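Local coordinates for 4-hydroxy-tetrahydrodipicolinate synthase (Aquifex aeolicus, PDB 2EHH), which probably catalyses the condensation of pyruvate with aspartate beta-semialdehyde to 4-hydroxy-tetrahydrodipicolinate, a step of lysine biosynthesis, at residues A8-F13 and G260-E265; A74-N79 and A99-P104. All blocks are in the same frame, centred on the assembly; numbering follows the deposited sequence.

In the fold
Both contacts belong to the (beta/alpha)8 barrel fold and both are largely buried, yet they lie at different depths: the centre of contact 2 is about 11 Å from the centre of the chain, that of contact 1 about 15 Å. Contact 2 pairs adjacent parallel strands, 71-75 and 98-102, through direct backbone bonds, with waters taking over where the strands end. Contact 1 joins two loops, the one leaving strand 4-8 and the one following helix 250-258; no direct hydrogen bond links its segments, which meet through apolar side chains, two waters and a glutamate. The contacts share no element; the nearest atoms of contact 1 and contact 2 are about 7 Å apart.

Contact 1 (A8-F13 and G260-E265); sequences ALITPF and GMCEKE
Ile10 begins the contact on Cys262: CG1 lies between the backbone N and the carbonyl carbon (chi1 56°), and CD1 continues anti from it to 3.9 Å from Cys262 SG. Its side chain also packs on Val252 and Cys256 of helix 250-258 and lies about 4 Å from that of Thr44, a predicted pyruvate-binding residue. Pro12 follows, its CB 4.1 Å from CB of Cys262, while Ala22 and Leu26 of helix 20-31 also touch the proline.

The backbone of Phe13 carries the water-mediated part. Its N gives a hydrogen bond to a water at 2.9 Å, and that water also lies within hydrogen-bonding distance of the carbonyl oxygens of Glu263 and Glu265, with more acceptors around it than protons to give. A second water donates to Phe13 O at 2.7 Å and accepts from Glu263 N. Glu263 CB approaches the same Phe13 O to 3.3 Å. The ring receives Glu265 O at its edge, in the ring plane, 3.5 Å from CD1. Glu265 itself, CG anti to the backbone N (chi1 -178°) and extended beyond, runs past Phe13 CB, leaving OE2 3.6 Å from that carbon and hydrogen-bonded to Gly16 N. An alanine here would probably leave Gly16 N without this acceptor and open a gap beside Phe13 CB.

The segments run 68° apart with no direct hydrogen bond between them. Lys253 NZ, bonded to both Thr11 O and Glu265 O, adds a side-chain bridge, and bound water meets the backbone polar atoms at Phe13 and Glu263, beside apolar packing on Cys262.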
loop_
_atom_site.group_PDB
_atom_site.type_symbol
_atom_site.label_atom_id
_atom_site.label_comp_id
_atom_site.label_asym_id
_atom_site.label_seq_id
_atom_site.Cartn_x
_atom_site.Cartn_y
_atom_site.Cartn_z
ATOM N N ALA A 8 1.325 -9.999 -26.251
ATOM C CA ALA A 8 2.597 -10.129 -25.545
ATOM C C ALA A 8 2.820 -11.632 -25.690
ATOM O O ALA A 8 2.293 -12.438 -24.922
ATOM C CB ALA A 8 2.439 -9.732 -24.071
ATOM N N LEU A 9 3.572 -12.005 -26.715
ATOM C CA LEU A 9 3.805 -13.409 -27.020
ATOM C C LEU A 9 4.689 -14.175 -26.046
ATOM O O LEU A 9 5.735 -13.688 -25.618
ATOM C CB LEU A 9 4.393 -13.522 -28.427
ATOM C CG LEU A 9 4.144 -14.832 -29.167
ATOM C CD1 LEU A 9 2.677 -14.921 -29.547
ATOM C CD2 LEU A 9 5.012 -14.889 -30.421
ATOM N N ILE A 10 4.256 -15.380 -25.699
ATOM C CA ILE A 10 5.034 -16.245 -24.821
ATOM C C ILE A 10 6.220 -16.724 -25.654
ATOM O O ILE A 10 6.192 -16.626 -26.880
ATOM C CB ILE A 10 4.239 -17.503 -24.409
ATOM C CG1 ILE A 10 3.766 -18.241 -25.667
ATOM C CG2 ILE A 10 3.055 -17.115 -23.538
ATOM C CD1 ILE A 10 3.194 -19.622 -25.403
ATOM N N THR A 11 7.257 -17.227 -24.993
ATOM C CA THR A 11 8.418 -17.760 -25.699
ATOM C C THR A 11 8.444 -19.266 -25.449
ATOM O O THR A 11 8.753 -19.720 -24.344
ATOM C CB THR A 11 9.740 -17.149 -25.194
ATOM O OG1 THR A 11 9.724 -15.731 -25.393
ATOM C CG2 THR A 11 10.925 -17.746 -25.957
ATOM N N PRO A 12 8.088 -20.063 -26.470
ATOM C CA PRO A 12 8.068 -21.525 -26.367
ATOM C C PRO A 12 9.456 -22.090 -26.077
ATOM O O PRO A 12 10.453 -21.615 -26.621
ATOM C CB PRO A 12 7.561 -21.963 -27.741
ATOM C CG PRO A 12 6.740 -20.802 -28.198
ATOM C CD PRO A 12 7.577 -19.623 -27.779
ATOM N N PHE A 13 9.509 -23.101 -25.219
ATOM C CA PHE A 13 10.764 -23.752 -24.863
ATOM C C PHE A 13 10.648 -25.252 -25.121
ATOM O O PHE A 13 9.567 -25.826 -25.013
ATOM C CB PHE A 13 11.091 -23.539 -23.378
ATOM C CG PHE A 13 11.502 -22.137 -23.034
ATOM C CD1 PHE A 13 11.006 -21.522 -21.887
ATOM C CD2 PHE A 13 12.401 -21.439 -23.833
ATOM C CE1 PHE A 13 11.400 -20.230 -21.543
ATOM C CE2 PHE A 13 12.803 -20.147 -23.497
ATOM C CZ PHE A 13 12.299 -19.541 -22.348
ATOM N N GLY A 260 -2.130 -27.094 -27.300
ATOM C CA GLY A 260 -1.123 -27.721 -28.143
ATOM C C GLY A 260 -0.245 -26.766 -28.931
ATOM O O GLY A 260 0.288 -27.132 -29.979
ATOM N N MET A 261 -0.065 -25.554 -28.418
ATOM C CA MET A 261 0.737 -24.548 -29.108
ATOM C C MET A 261 2.188 -24.493 -28.650
ATOM O O MET A 261 3.015 -23.815 -29.260
ATOM C CB MET A 261 0.087 -23.177 -28.926
ATOM C CG MET A 261 -1.408 -23.210 -29.166
ATOM S SD MET A 261 -2.166 -21.606 -28.962
ATOM C CE MET A 261 -1.972 -20.989 -30.615
ATOM N N CYS A 262 2.498 -25.200 -27.572
ATOM C CA CYS A 262 3.858 -25.217 -27.058
ATOM C C CYS A 262 4.019 -26.298 -26.014
ATOM O O CYS A 262 3.042 -26.902 -25.568
ATOM C CB CYS A 262 4.213 -23.866 -26.433
ATOM S SG CYS A 262 3.275 -23.479 -24.925
ATOM N N GLU A 263 5.267 -26.542 -25.634
ATOM C CA GLU A 263 5.575 -27.533 -24.621
ATOM C C GLU A 263 5.307 -26.901 -23.266
ATOM O O GLU A 263 5.388 -25.682 -23.117
ATOM C CB GLU A 263 7.046 -27.941 -24.711
ATOM C CG GLU A 263 7.425 -28.616 -26.011
ATOM C CD GLU A 263 6.615 -29.870 -26.263
ATOM O OE1 GLU A 263 6.647 -30.779 -25.406
ATOM O OE2 GLU A 263 5.947 -29.947 -27.317
ATOM N N LYS A 264 4.976 -27.734 -22.287
ATOM C CA LYS A 264 4.717 -27.262 -20.936
ATOM C C LYS A 264 6.087 -27.131 -20.279
ATOM O O LYS A 264 6.483 -27.976 -19.479
ATOM C CB LYS A 264 3.862 -28.287 -20.190
ATOM C CG LYS A 264 3.377 -27.848 -18.823
ATOM C CD LYS A 264 2.491 -28.927 -18.227
ATOM C CE LYS A 264 1.905 -28.517 -16.897
ATOM N NZ LYS A 264 1.016 -29.588 -16.375
ATOM N N GLU A 265 6.811 -26.075 -20.632
ATOM C CA GLU A 265 8.151 -25.870 -20.096
ATOM C C GLU A 265 8.471 -24.404 -19.829
ATOM O O GLU A 265 8.352 -23.561 -20.718
ATOM C CB GLU A 265 9.183 -26.450 -21.073
ATOM C CG GLU A 265 10.635 -26.354 -20.628
ATOM C CD GLU A 265 11.586 -27.017 -21.617
ATOM O OE1 GLU A 265 11.283 -28.145 -22.061
ATOM O OE2 GLU A 265 12.635 -26.422 -21.945
HETATM O O HOH W 1 7.295 -23.745 -23.442
HETATM O O HOH W 2 7.599 -25.375 -26.746
#

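Contact 2 (A74-N79 and A99-P104); sequences AGTGGN and ALVVVP
Ala74 and Leu100 join two parallel barrel strands of a beta-alpha-beta unit: Leu100 N donates to Ala74 O at 2.7 Å, and Thr76 N to Leu100 O at 3.0 Å, each with an N-H...O angle of 164°. Ala74 pairs with Ala99 and Gly75 with Leu100. The methyls of both alanines share the face covered by the connecting helix 81-93, where Thr76 OG1, between the backbone N and the carbonyl carbon (chi1 64°), lies 3.6 Å from Ala99 CB and is hydrogen-bonded to Thr88 OG1.

Past Thr76 the direct backbone bonding ends though the chains stay close, and water bridges them: one water accepts from Gly77 N and Val102 N and donates to Leu100 O, giving that oxygen a second partner. With this backbone a beta carbon on Gly77 would fall 3.0 Å from Val102 N, a clash. A second water bridges Gly78 O and Val102 O, donating to each at 2.7 Å. Asn79 sets CB 4.1 Å from Pro104 CB.

Further out, the Leu100 side chain takes the other face, toward Ile130, Tyr132 and the predicted pyruvate-binding Ile203. Val102 packs against Tyr132, the predicted proton donor/acceptor, and against Tyr106 of the second subunit, consistent with an active site near the dimer interface. Asn79 ND2 is hydrogen-bonded to Tyr105 O.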
loop_
_atom_site.group_PDB
_atom_site.type_symbol
_atom_site.label_atom_id
_atom_site.label_comp_id
_atom_site.label_asym_id
_atom_site.label_seq_id
_atom_site.Cartn_x
_atom_site.Cartn_y
_atom_site.Cartn_z
ATOM N N ALA A 74 9.837 -5.398 -30.332
ATOM C CA ALA A 74 10.806 -6.146 -29.551
ATOM C C ALA A 74 11.020 -5.591 -28.149
ATOM O O ALA A 74 11.168 -4.383 -27.962
ATOM C CB ALA A 74 12.136 -6.191 -30.290
ATOM N N GLY A 75 11.024 -6.488 -27.166
ATOM C CA GLY A 75 11.277 -6.083 -25.798
ATOM C C GLY A 75 12.786 -5.951 -25.749
ATOM O O GLY A 75 13.495 -6.945 -25.908
ATOM N N THR A 76 13.282 -4.738 -25.536
ATOM C CA THR A 76 14.720 -4.508 -25.533
ATOM C C THR A 76 15.284 -3.841 -24.285
ATOM O O THR A 76 16.467 -3.517 -24.243
ATOM C CB THR A 76 15.119 -3.633 -26.735
ATOM O OG1 THR A 76 14.508 -2.344 -26.603
ATOM C CG2 THR A 76 14.657 -4.268 -28.032
ATOM N N GLY A 77 14.459 -3.631 -23.270
ATOM C CA GLY A 77 14.964 -2.971 -22.082
ATOM C C GLY A 77 15.294 -3.863 -20.905
ATOM O O GLY A 77 14.982 -5.048 -20.892
ATOM N N GLY A 78 15.949 -3.268 -19.915
ATOM C CA GLY A 78 16.325 -3.965 -18.700
ATOM C C GLY A 78 16.533 -2.853 -17.697
ATOM O O GLY A 78 15.890 -1.812 -17.816
ATOM N N ASN A 79 17.409 -3.036 -16.715
ATOM C CA ASN A 79 17.639 -1.957 -15.767
ATOM C C ASN A 79 19.048 -1.387 -15.897
ATOM O O ASN A 79 19.555 -0.743 -14.983
ATOM C CB ASN A 79 17.362 -2.410 -14.325
ATOM C CG ASN A 79 18.216 -3.583 -13.896
ATOM O OD1 ASN A 79 19.029 -4.097 -14.665
ATOM N ND2 ASN A 79 18.029 -4.016 -12.653
ATOM N N ALA A 99 10.336 -0.815 -30.430
ATOM C CA ALA A 99 11.025 -1.377 -29.276
ATOM C C ALA A 99 10.259 -1.041 -27.999
ATOM O O ALA A 99 9.915 0.117 -27.765
ATOM C CB ALA A 99 12.443 -0.822 -29.187
ATOM N N LEU A 100 9.981 -2.063 -27.193
ATOM C CA LEU A 100 9.281 -1.886 -25.922
ATOM C C LEU A 100 10.379 -1.811 -24.867
ATOM O O LEU A 100 11.124 -2.771 -24.668
ATOM C CB LEU A 100 8.370 -3.080 -25.632
ATOM C CG LEU A 100 7.556 -2.993 -24.335
ATOM C CD1 LEU A 100 6.191 -2.379 -24.629
ATOM C CD2 LEU A 100 7.380 -4.381 -23.753
ATOM N N VAL A 101 10.483 -0.669 -24.200
ATOM C CA VAL A 101 11.516 -0.459 -23.199
ATOM C C VAL A 101 10.900 -0.297 -21.822
ATOM O O VAL A 101 10.264 0.714 -21.531
ATOM C CB VAL A 101 12.338 0.787 -23.544
ATOM C CG1 VAL A 101 13.459 0.973 -22.535
ATOM C CG2 VAL A 101 12.892 0.653 -24.965
ATOM N N VAL A 102 11.081 -1.303 -20.979
ATOM C CA VAL A 102 10.509 -1.265 -19.641
ATOM C C VAL A 102 11.202 -0.247 -18.744
ATOM O O VAL A 102 12.391 0.050 -18.909
ATOM C CB VAL A 102 10.577 -2.670 -18.971
ATOM C CG1 VAL A 102 12.028 -3.023 -18.639
ATOM C CG2 VAL A 102 9.709 -2.702 -17.716
ATOM N N VAL A 103 10.440 0.323 -17.817
ATOM C CA VAL A 103 11.002 1.264 -16.860
ATOM C C VAL A 103 11.927 0.382 -16.025
ATOM O O VAL A 103 11.528 -0.696 -15.600
ATOM C CB VAL A 103 9.904 1.852 -15.935
ATOM C CG1 VAL A 103 10.539 2.569 -14.749
ATOM C CG2 VAL A 103 9.015 2.803 -16.721
ATOM N N PRO A 104 13.173 0.818 -15.797
ATOM C CA PRO A 104 14.127 0.035 -15.006
ATOM C C PRO A 104 13.562 -0.528 -13.704
ATOM O O PRO A 104 13.029 0.210 -12.868
ATOM C CB PRO A 104 15.251 1.026 -14.764
ATOM C CG PRO A 104 15.291 1.768 -16.073
ATOM C CD PRO A 104 13.816 2.027 -16.346
HETATM O O HOH W 3 11.716 -3.885 -22.313
HETATM O O HOH W 4 14.822 -0.473 -19.904
#